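Local coordinates for protein possible prolidase (Bifidobacterium longum NCC2705, PDB 2P9B) that probably hydrolyses carbon-nitrogen bonds other than peptide bonds as an amidohydrolase-family enzyme, though prolidase activity has also been suggested, at residues N200-A205 with Y239-G244; G209-Q214 with E317-V322; D402-N407 with R415-P420. One frame throughout, in Å; residues are numbered along the deposited sequence.

In the fold
From the N terminus, after several strands and helices, the chain enters strand 202-205 of the amidohydrolase barrel. Interaction 1 pairs 200-205 with 239-244, closing a loop that contains helix 226-238 and joining two neighbouring parallel strands. Segment 209-214 lies inside that loop, but its partner, 317-322 on helix 313-335, comes well after it; interaction 2 therefore crosses interaction 1 and ties the loop following strand 202-205 to a late helix. Their centres are 25 Å apart. Interaction 3 comes after both in sequence, as a short closure of strand 403-406 on the connection to strand 422-425. It lies across the chain's centre from interaction 1, their nearest atoms being about 13 Å apart.

Interaction 1: residues N200-A205 with Y239-G244; sequences NAIKIA and YGVIVG
Ile204 CD1 and Val243 CG1 meet at 3.5 Å, the closest apolar approach between the two segments. Val243 holds CG1 anti to its backbone N (chi1 179°), and this is the branch that meets Ile204. Its other branch, CG2, lies 4.0 Å from CB of Ile202; the Ile202 and Val243 side chains run side by side, pointing the same way, which fits their pairing as a parallel bridge. At the end of the apolar row Val241 meets Ile202 at about a right angle, with CG1 3.9 Å from Ile202 CG1.

The backbones are joined by three bonds: Ile202 N to Ile242 O at 3.1 Å, Gly244 N to Ile202 O at 2.9 Å (163° at the hydrogen), and Ile204 N to Gly244 O at 2.8 Å. A water donates to both Ile202 O and Ile242 O, so each of these carbonyls is held twice. Before the paired residues, a second water forms a bridge, 2.7 Å from Asn200 O and 3.0 Å from Ile242 N. The Asn200 side chain turns away to bond Ala161 and Arg146.

On the other face Lys203 CD packs on Gly244 O, while NZ forms a salt bridge with Glu265. This lysine touches residues of a possible, unconfirmed metal site formed by His77, His79 and Asp345. Helix 226-238 connects strands 202-205 and 243-247 and packs through Ile232, Cys233 and Ala236 on the face carrying Ile202, Ile204 and Val243, a beta-alpha-beta unit as in TIM barrels.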
loop_
_atom_site.group_PDB
_atom_site.type_symbol
_atom_site.label_atom_id
_atom_site.label_comp_id
_atom_site.label_asym_id
_atom_site.label_seq_id
_atom_site.Cartn_x
_atom_site.Cartn_y
_atom_site.Cartn_z
ATOM N N ASN A 200 -2.065 14.458 1.900
ATOM C CA ASN A 200 -3.341 13.802 2.159
ATOM C C ASN A 200 -3.085 12.452 2.828
ATOM O O ASN A 200 -3.824 11.488 2.654
ATOM C CB ASN A 200 -4.211 13.690 0.888
ATOM C CG ASN A 200 -3.590 12.856 -0.205
ATOM O OD1 ASN A 200 -2.384 12.900 -0.438
ATOM N ND2 ASN A 200 -4.432 12.109 -0.920
ATOM N N ALA A 201 -2.011 12.433 3.618
ATOM C CA ALA A 201 -1.587 11.286 4.417
ATOM C C ALA A 201 -0.510 11.794 5.380
ATOM O O ALA A 201 0.165 12.780 5.091
ATOM C CB ALA A 201 -1.020 10.172 3.520
ATOM N N ILE A 202 -0.381 11.149 6.536
ATOM C CA ILE A 202 0.637 11.528 7.515
ATOM C C ILE A 202 1.358 10.268 7.975
ATOM O O ILE A 202 0.729 9.220 8.151
ATOM C CB ILE A 202 0.019 12.215 8.759
ATOM C CG1 ILE A 202 -0.533 13.595 8.386
ATOM C CG2 ILE A 202 1.076 12.364 9.849
ATOM C CD1 ILE A 202 0.531 14.601 7.969
ATOM N N LYS A 203 2.671 10.370 8.158
ATOM C CA LYS A 203 3.476 9.248 8.629
ATOM C C LYS A 203 4.277 9.669 9.860
ATOM O O LYS A 203 4.972 10.687 9.841
ATOM C CB LYS A 203 4.448 8.782 7.540
ATOM C CG LYS A 203 5.455 7.739 8.008
ATOM C CD LYS A 203 4.757 6.477 8.502
ATOM C CE LYS A 203 5.751 5.335 8.650
ATOM N NZ LYS A 203 5.055 4.026 8.759
ATOM N N ILE A 204 4.156 8.885 10.927
ATOM C CA ILE A 204 4.873 9.138 12.173
ATOM C C ILE A 204 5.764 7.932 12.455
ATOM O O ILE A 204 5.366 6.795 12.202
ATOM C CB ILE A 204 3.907 9.260 13.383
ATOM C CG1 ILE A 204 2.856 10.342 13.135
ATOM C CG2 ILE A 204 4.693 9.590 14.644
ATOM C CD1 ILE A 204 1.739 10.333 14.169
ATOM N N ALA A 205 6.967 8.180 12.963
ATOM C CA ALA A 205 7.867 7.096 13.337
ATOM C C ALA A 205 7.693 6.981 14.854
ATOM O O ALA A 205 8.237 7.783 15.610
ATOM C CB ALA A 205 9.309 7.451 12.987
ATOM N N TYR A 239 -8.836 17.447 9.399
ATOM C CA TYR A 239 -8.843 17.629 7.956
ATOM C C TYR A 239 -9.137 16.337 7.212
ATOM O O TYR A 239 -8.970 16.261 5.995
ATOM C CB TYR A 239 -7.501 18.216 7.512
ATOM C CG TYR A 239 -7.324 19.639 7.984
ATOM C CD1 TYR A 239 -7.824 20.702 7.236
ATOM C CD2 TYR A 239 -6.710 19.920 9.204
ATOM C CE1 TYR A 239 -7.719 22.012 7.688
ATOM C CE2 TYR A 239 -6.602 21.232 9.672
ATOM C CZ TYR A 239 -7.112 22.272 8.904
ATOM O OH TYR A 239 -7.036 23.569 9.346
ATOM N N GLY A 240 -9.591 15.329 7.951
ATOM C CA GLY A 240 -9.930 14.055 7.345
ATOM C C GLY A 240 -8.754 13.302 6.755
ATOM O O GLY A 240 -8.919 12.494 5.841
ATOM N N VAL A 241 -7.562 13.555 7.282
ATOM C CA VAL A 241 -6.364 12.893 6.793
ATOM C C VAL A 241 -5.988 11.697 7.668
ATOM O O VAL A 241 -5.942 11.806 8.891
ATOM C CB VAL A 241 -5.192 13.896 6.733
ATOM C CG1 VAL A 241 -3.899 13.179 6.385
ATOM C CG2 VAL A 241 -5.492 14.960 5.687
ATOM N N ILE A 242 -5.730 10.548 7.041
ATOM C CA ILE A 242 -5.365 9.356 7.803
ATOM C C ILE A 242 -3.896 9.360 8.211
ATOM O O ILE A 242 -3.018 9.782 7.455
ATOM C CB ILE A 242 -5.654 8.051 7.024
ATOM C CG1 ILE A 242 -4.915 8.055 5.694
ATOM C CG2 ILE A 242 -7.154 7.890 6.815
ATOM C CD1 ILE A 242 -4.926 6.703 4.995
ATOM N N VAL A 243 -3.644 8.873 9.419
ATOM C CA VAL A 243 -2.306 8.828 9.986
ATOM C C VAL A 243 -1.785 7.405 10.134
ATOM O O VAL A 243 -2.499 6.517 10.590
ATOM C CB VAL A 243 -2.302 9.500 11.375
ATOM C CG1 VAL A 243 -0.915 9.435 11.995
ATOM C CG2 VAL A 243 -2.775 10.941 11.248
ATOM N N GLY A 244 -0.533 7.209 9.735
ATOM C CA GLY A 244 0.101 5.915 9.851
ATOM C C GLY A 244 1.290 6.066 10.772
ATOM O O GLY A 244 1.938 7.115 10.800
HETATM O O HOH W 1 -6.048 10.690 4.012
HETATM O O HOH W 2 -1.208 7.911 6.421
#

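Interaction 2: residues G209-Q214 with E317-V322; sequences GVTDAQ and ENSKNV
A type I beta turn from Gly209 to Asp212, in the loop that follows barrel strand 202-205, rests on helix 313-335 through Asn318, Ser319 and Val322. Asp212 braces the turn internally: its OD2 accepts Gly209 N at 2.7 Å through the anti lone pair. Across the contact, Asn318 ND2 donates to Thr211 O at 2.9 Å with 147° at the hydrogen, coming in 42° above the carbonyl plane. CB of Asn318 points toward the turn, and CG, anti to the carbonyl carbon (chi1 -74°), carries the amide to Thr211 O.

Ser319 faces the turn twice, with CA 3.3 Å from Val210 O in a CA-H...O contact and OG 3.3 Å from Thr211 CG2; the hydroxyl itself is bonded to Gln315 O. Next along the helix, Val210 CG1 meets Val322 CG1 at 4.0 Å, and Val322 CG2 reaches Gln214 CG at 3.9 Å. One water donates to Asp212 O and Asn318 O, another to Gln214 OE1 and Asn321 O, while Gln214 NE2 bonds Gln248 O.

With a single direct hydrogen bond, two water bridges and a substantial valine contact, the loop is fixed to the helix by mixed polar and apolar links, partly mediated by solvent.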
loop_
_atom_site.group_PDB
_atom_site.type_symbol
_atom_site.label_atom_id
_atom_site.label_comp_id
_atom_site.label_asym_id
_atom_site.label_seq_id
_atom_site.Cartn_x
_atom_site.Cartn_y
_atom_site.Cartn_z
ATOM N N GLY A 209 13.648 1.513 13.557
ATOM C CA GLY A 209 13.360 0.554 12.499
ATOM C C GLY A 209 13.543 -0.919 12.831
ATOM O O GLY A 209 13.788 -1.287 13.980
ATOM N N VAL A 210 13.423 -1.760 11.806
ATOM C CA VAL A 210 13.561 -3.209 11.950
ATOM C C VAL A 210 14.902 -3.647 12.538
ATOM O O VAL A 210 14.974 -4.644 13.257
ATOM C CB VAL A 210 13.377 -3.921 10.586
ATOM C CG1 VAL A 210 13.684 -5.408 10.721
ATOM C CG2 VAL A 210 11.952 -3.728 10.087
ATOM N N THR A 211 15.964 -2.907 12.235
ATOM C CA THR A 211 17.289 -3.251 12.742
ATOM C C THR A 211 17.573 -2.647 14.113
ATOM O O THR A 211 18.685 -2.761 14.628
ATOM C CB THR A 211 18.390 -2.793 11.767
ATOM O OG1 THR A 211 18.302 -1.377 11.578
ATOM C CG2 THR A 211 18.233 -3.496 10.423
ATOM N N ASP A 212 16.564 -2.013 14.705
ATOM C CA ASP A 212 16.717 -1.403 16.019
ATOM C C ASP A 212 16.079 -2.258 17.107
ATOM O O ASP A 212 15.259 -3.133 16.831
ATOM C CB ASP A 212 16.089 -0.005 16.046
ATOM C CG ASP A 212 16.830 0.990 15.170
ATOM O OD1 ASP A 212 18.073 1.064 15.275
ATOM O OD2 ASP A 212 16.167 1.705 14.389
ATOM N N ALA A 213 16.464 -1.995 18.348
ATOM C CA ALA A 213 15.928 -2.737 19.478
ATOM C C ALA A 213 14.465 -2.380 19.684
ATOM O O ALA A 213 14.008 -1.319 19.259
ATOM C CB ALA A 213 16.719 -2.415 20.734
ATOM N N GLN A 214 13.731 -3.283 20.322
ATOM C CA GLN A 214 12.333 -3.044 20.628
ATOM C C GLN A 214 12.380 -2.384 21.994
ATOM O O GLN A 214 12.679 -3.025 23.000
ATOM C CB GLN A 214 11.562 -4.359 20.673
ATOM C CG GLN A 214 11.532 -5.056 19.328
ATOM C CD GLN A 214 10.772 -6.363 19.356
ATOM O OE1 GLN A 214 11.144 -7.298 20.068
ATOM N NE2 GLN A 214 9.700 -6.438 18.577
ATOM N N GLU A 317 20.370 -9.559 14.773
ATOM C CA GLU A 317 19.655 -10.069 15.936
ATOM C C GLU A 317 18.406 -9.223 16.164
ATOM O O GLU A 317 17.324 -9.754 16.418
ATOM C CB GLU A 317 20.555 -10.028 17.172
ATOM C CG GLU A 317 19.902 -10.518 18.460
ATOM C CD GLU A 317 19.319 -11.912 18.332
ATOM O OE1 GLU A 317 19.912 -12.740 17.610
ATOM O OE2 GLU A 317 18.273 -12.186 18.964
ATOM N N ASN A 318 18.557 -7.904 16.069
ATOM C CA ASN A 318 17.419 -7.008 16.252
ATOM C C ASN A 318 16.354 -7.324 15.205
ATOM O O ASN A 318 15.171 -7.444 15.521
ATOM C CB ASN A 318 17.850 -5.541 16.120
ATOM C CG ASN A 318 18.626 -5.041 17.329
ATOM O OD1 ASN A 318 18.462 -5.548 18.441
ATOM N ND2 ASN A 318 19.458 -4.025 17.121
ATOM N N SER A 319 16.792 -7.463 13.957
ATOM C CA SER A 319 15.903 -7.766 12.847
ATOM C C SER A 319 15.129 -9.063 13.062
ATOM O O SER A 319 13.923 -9.119 12.819
ATOM C CB SER A 319 16.707 -7.847 11.546
ATOM O OG SER A 319 17.285 -6.592 11.236
ATOM N N LYS A 320 15.816 -10.106 13.521
ATOM C CA LYS A 320 15.155 -11.381 13.769
ATOM C C LYS A 320 14.059 -11.218 14.820
ATOM O O LYS A 320 12.968 -11.763 14.670
ATOM C CB LYS A 320 16.167 -12.445 14.232
ATOM C CG LYS A 320 17.217 -12.821 13.192
ATOM C CD LYS A 320 18.176 -13.884 13.730
ATOM C CE LYS A 320 19.204 -14.294 12.683
ATOM N NZ LYS A 320 18.557 -14.853 11.462
ATOM N N ASN A 321 14.335 -10.458 15.876
ATOM C CA ASN A 321 13.328 -10.272 16.918
ATOM C C ASN A 321 12.139 -9.458 16.413
ATOM O O ASN A 321 10.991 -9.791 16.691
ATOM C CB ASN A 321 13.939 -9.609 18.155
ATOM C CG ASN A 321 15.053 -10.443 18.765
ATOM O OD1 ASN A 321 15.123 -11.654 18.554
ATOM N ND2 ASN A 321 15.919 -9.801 19.533
ATOM N N VAL A 322 12.412 -8.398 15.664
ATOM C CA VAL A 322 11.341 -7.568 15.121
ATOM C C VAL A 322 10.507 -8.308 14.076
ATOM O O VAL A 322 9.277 -8.241 14.096
ATOM C CB VAL A 322 11.901 -6.285 14.475
ATOM C CG1 VAL A 322 10.840 -5.641 13.568
ATOM C CG2 VAL A 322 12.330 -5.310 15.555
HETATM O O HOH W 3 14.672 -5.608 17.778
HETATM O O HOH W 4 10.261 -9.858 19.651
#

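Interaction 3: residues D402-N407 with R415-P420; sequences DLLVLN and RALEHP
Leu404 and Pro420 cross obliquely, with CD1 of the leucine against CB and CG of the proline, 3.6 Å from CB and a little farther from CG. Two residues on, Leu406 has CG anti to the carbonyl carbon (chi1 -51°), and the two methyls it bears part between different partners. CD1 meets Leu417 CD2 at 3.7 Å, the two side chains inclined to each other, whereas CD2 lies 3.8 Å from Ala416 O and also borders Pro420 CA. Leu417 CD2 is 4.3 Å from Leu404 CD2 as well, so one methyl touches both Leu404 and Leu406.

Strand 403-406 is packed here against the connection that leads to its antiparallel neighbour 422-425: after the first strand the chain passes through a 3-10 segment that includes 415-417, then folds back so that Pro420 leads into the second. Met70 of strand 68-78 touches Leu406 and Leu417, and Trp357 and Leu360 of helix 356-367 adjoin Leu417.

At the polar margin one water accepts from Asn407 N at 3.0 Å and donates to Ala416 O and His419 O, gripping three backbone atoms.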
loop_
_atom_site.group_PDB
_atom_site.type_symbol
_atom_site.label_atom_id
_atom_site.label_comp_id
_atom_site.label_asym_id
_atom_site.label_seq_id
_atom_site.Cartn_x
_atom_site.Cartn_y
_atom_site.Cartn_z
ATOM N N ASP A 402 -10.034 1.230 -12.515
ATOM C CA ASP A 402 -8.674 0.825 -12.177
ATOM C C ASP A 402 -8.671 -0.684 -12.379
ATOM O O ASP A 402 -9.100 -1.442 -11.497
ATOM C CB ASP A 402 -8.356 1.171 -10.715
ATOM C CG ASP A 402 -8.176 2.673 -10.489
ATOM O OD1 ASP A 402 -7.460 3.313 -11.289
ATOM O OD2 ASP A 402 -8.738 3.206 -9.506
ATOM N N LEU A 403 -8.205 -1.119 -13.547
ATOM C CA LEU A 403 -8.211 -2.541 -13.881
ATOM C C LEU A 403 -6.836 -3.142 -14.074
ATOM O O LEU A 403 -5.941 -2.513 -14.631
ATOM C CB LEU A 403 -9.004 -2.774 -15.170
ATOM C CG LEU A 403 -10.265 -1.944 -15.428
ATOM C CD1 LEU A 403 -10.942 -2.439 -16.710
ATOM C CD2 LEU A 403 -11.214 -2.046 -14.263
ATOM N N LEU A 404 -6.681 -4.376 -13.621
ATOM C CA LEU A 404 -5.422 -5.078 -13.786
ATOM C C LEU A 404 -5.745 -6.346 -14.568
ATOM O O LEU A 404 -6.481 -7.216 -14.092
ATOM C CB LEU A 404 -4.811 -5.421 -12.426
ATOM C CG LEU A 404 -3.602 -6.363 -12.444
ATOM C CD1 LEU A 404 -2.514 -5.817 -13.361
ATOM C CD2 LEU A 404 -3.084 -6.528 -11.015
ATOM N N VAL A 405 -5.217 -6.423 -15.783
ATOM C CA VAL A 405 -5.454 -7.576 -16.649
ATOM C C VAL A 405 -4.268 -8.529 -16.559
ATOM O O VAL A 405 -3.120 -8.128 -16.758
ATOM C CB VAL A 405 -5.663 -7.124 -18.106
ATOM C CG1 VAL A 405 -6.073 -8.309 -18.967
ATOM C CG2 VAL A 405 -6.734 -6.031 -18.156
ATOM N N LEU A 406 -4.566 -9.788 -16.259
ATOM C CA LEU A 406 -3.553 -10.826 -16.090
ATOM C C LEU A 406 -3.662 -11.952 -17.118
ATOM O O LEU A 406 -4.714 -12.166 -17.710
ATOM C CB LEU A 406 -3.665 -11.414 -14.684
ATOM C CG LEU A 406 -3.680 -10.375 -13.557
ATOM C CD1 LEU A 406 -3.941 -11.052 -12.208
ATOM C CD2 LEU A 406 -2.358 -9.630 -13.538
ATOM N N ASN A 407 -2.567 -12.684 -17.297
ATOM C CA ASN A 407 -2.531 -13.787 -18.251
ATOM C C ASN A 407 -2.930 -15.117 -17.619
ATOM O O ASN A 407 -3.123 -16.113 -18.318
ATOM C CB ASN A 407 -1.133 -13.890 -18.866
ATOM C CG ASN A 407 -0.841 -12.764 -19.839
ATOM O OD1 ASN A 407 0.258 -12.211 -19.858
ATOM N ND2 ASN A 407 -1.822 -12.425 -20.662
ATOM N N ARG A 415 1.798 -15.750 -8.371
ATOM C CA ARG A 415 2.868 -15.224 -9.207
ATOM C C ARG A 415 2.300 -14.718 -10.535
ATOM O O ARG A 415 2.995 -14.059 -11.309
ATOM C CB ARG A 415 3.949 -16.285 -9.451
ATOM C CG ARG A 415 5.218 -15.721 -10.089
ATOM C CD ARG A 415 6.331 -16.756 -10.139
ATOM N NE ARG A 415 7.003 -16.940 -8.853
ATOM C CZ ARG A 415 7.956 -16.141 -8.377
ATOM N NH1 ARG A 415 8.360 -15.089 -9.078
ATOM N NH2 ARG A 415 8.521 -16.407 -7.207
ATOM N N ALA A 416 1.028 -15.016 -10.788
ATOM C CA ALA A 416 0.368 -14.552 -12.005
ATOM C C ALA A 416 0.344 -13.024 -11.970
ATOM O O ALA A 416 0.215 -12.362 -13.002
ATOM C CB ALA A 416 -1.056 -15.090 -12.069
ATOM N N LEU A 417 0.477 -12.470 -10.770
ATOM C CA LEU A 417 0.463 -11.020 -10.590
ATOM C C LEU A 417 1.755 -10.346 -11.045
ATOM O O LEU A 417 1.755 -9.176 -11.417
ATOM C CB LEU A 417 0.230 -10.677 -9.112
ATOM C CG LEU A 417 -1.082 -11.099 -8.447
ATOM C CD1 LEU A 417 -0.978 -10.873 -6.950
ATOM C CD2 LEU A 417 -2.249 -10.302 -9.022
ATOM N N GLU A 418 2.853 -11.089 -11.019
ATOM C CA GLU A 418 4.156 -10.534 -11.366
ATOM C C GLU A 418 4.266 -9.872 -12.738
ATOM O O GLU A 418 4.882 -8.814 -12.864
ATOM C CB GLU A 418 5.233 -11.612 -11.216
ATOM C CG GLU A 418 6.656 -11.082 -11.360
ATOM C CD GLU A 418 7.702 -12.132 -11.045
ATOM O OE1 GLU A 418 7.416 -13.332 -11.231
ATOM O OE2 GLU A 418 8.814 -11.758 -10.626
ATOM N N HIS A 419 3.675 -10.480 -13.760
ATOM C CA HIS A 419 3.753 -9.912 -15.103
ATOM C C HIS A 419 2.376 -9.590 -15.671
ATOM O O HIS A 419 1.760 -10.418 -16.345
ATOM C CB HIS A 419 4.489 -10.873 -16.044
ATOM C CG HIS A 419 5.858 -11.253 -15.571
ATOM N ND1 HIS A 419 6.080 -12.285 -14.683
ATOM C CD2 HIS A 419 7.074 -10.723 -15.843
ATOM C CE1 HIS A 419 7.373 -12.374 -14.430
ATOM N NE2 HIS A 419 7.999 -11.437 -15.122
ATOM N N PRO A 420 1.878 -8.372 -15.410
ATOM C CA PRO A 420 0.559 -7.980 -15.916
ATOM C C PRO A 420 0.481 -7.971 -17.442
ATOM O O PRO A 420 1.483 -7.752 -18.129
ATOM C CB PRO A 420 0.367 -6.575 -15.338
ATOM C CG PRO A 420 1.218 -6.581 -14.103
ATOM C CD PRO A 420 2.455 -7.309 -14.573
HETATM O O HOH W 5 -0.216 -12.149 -15.592
#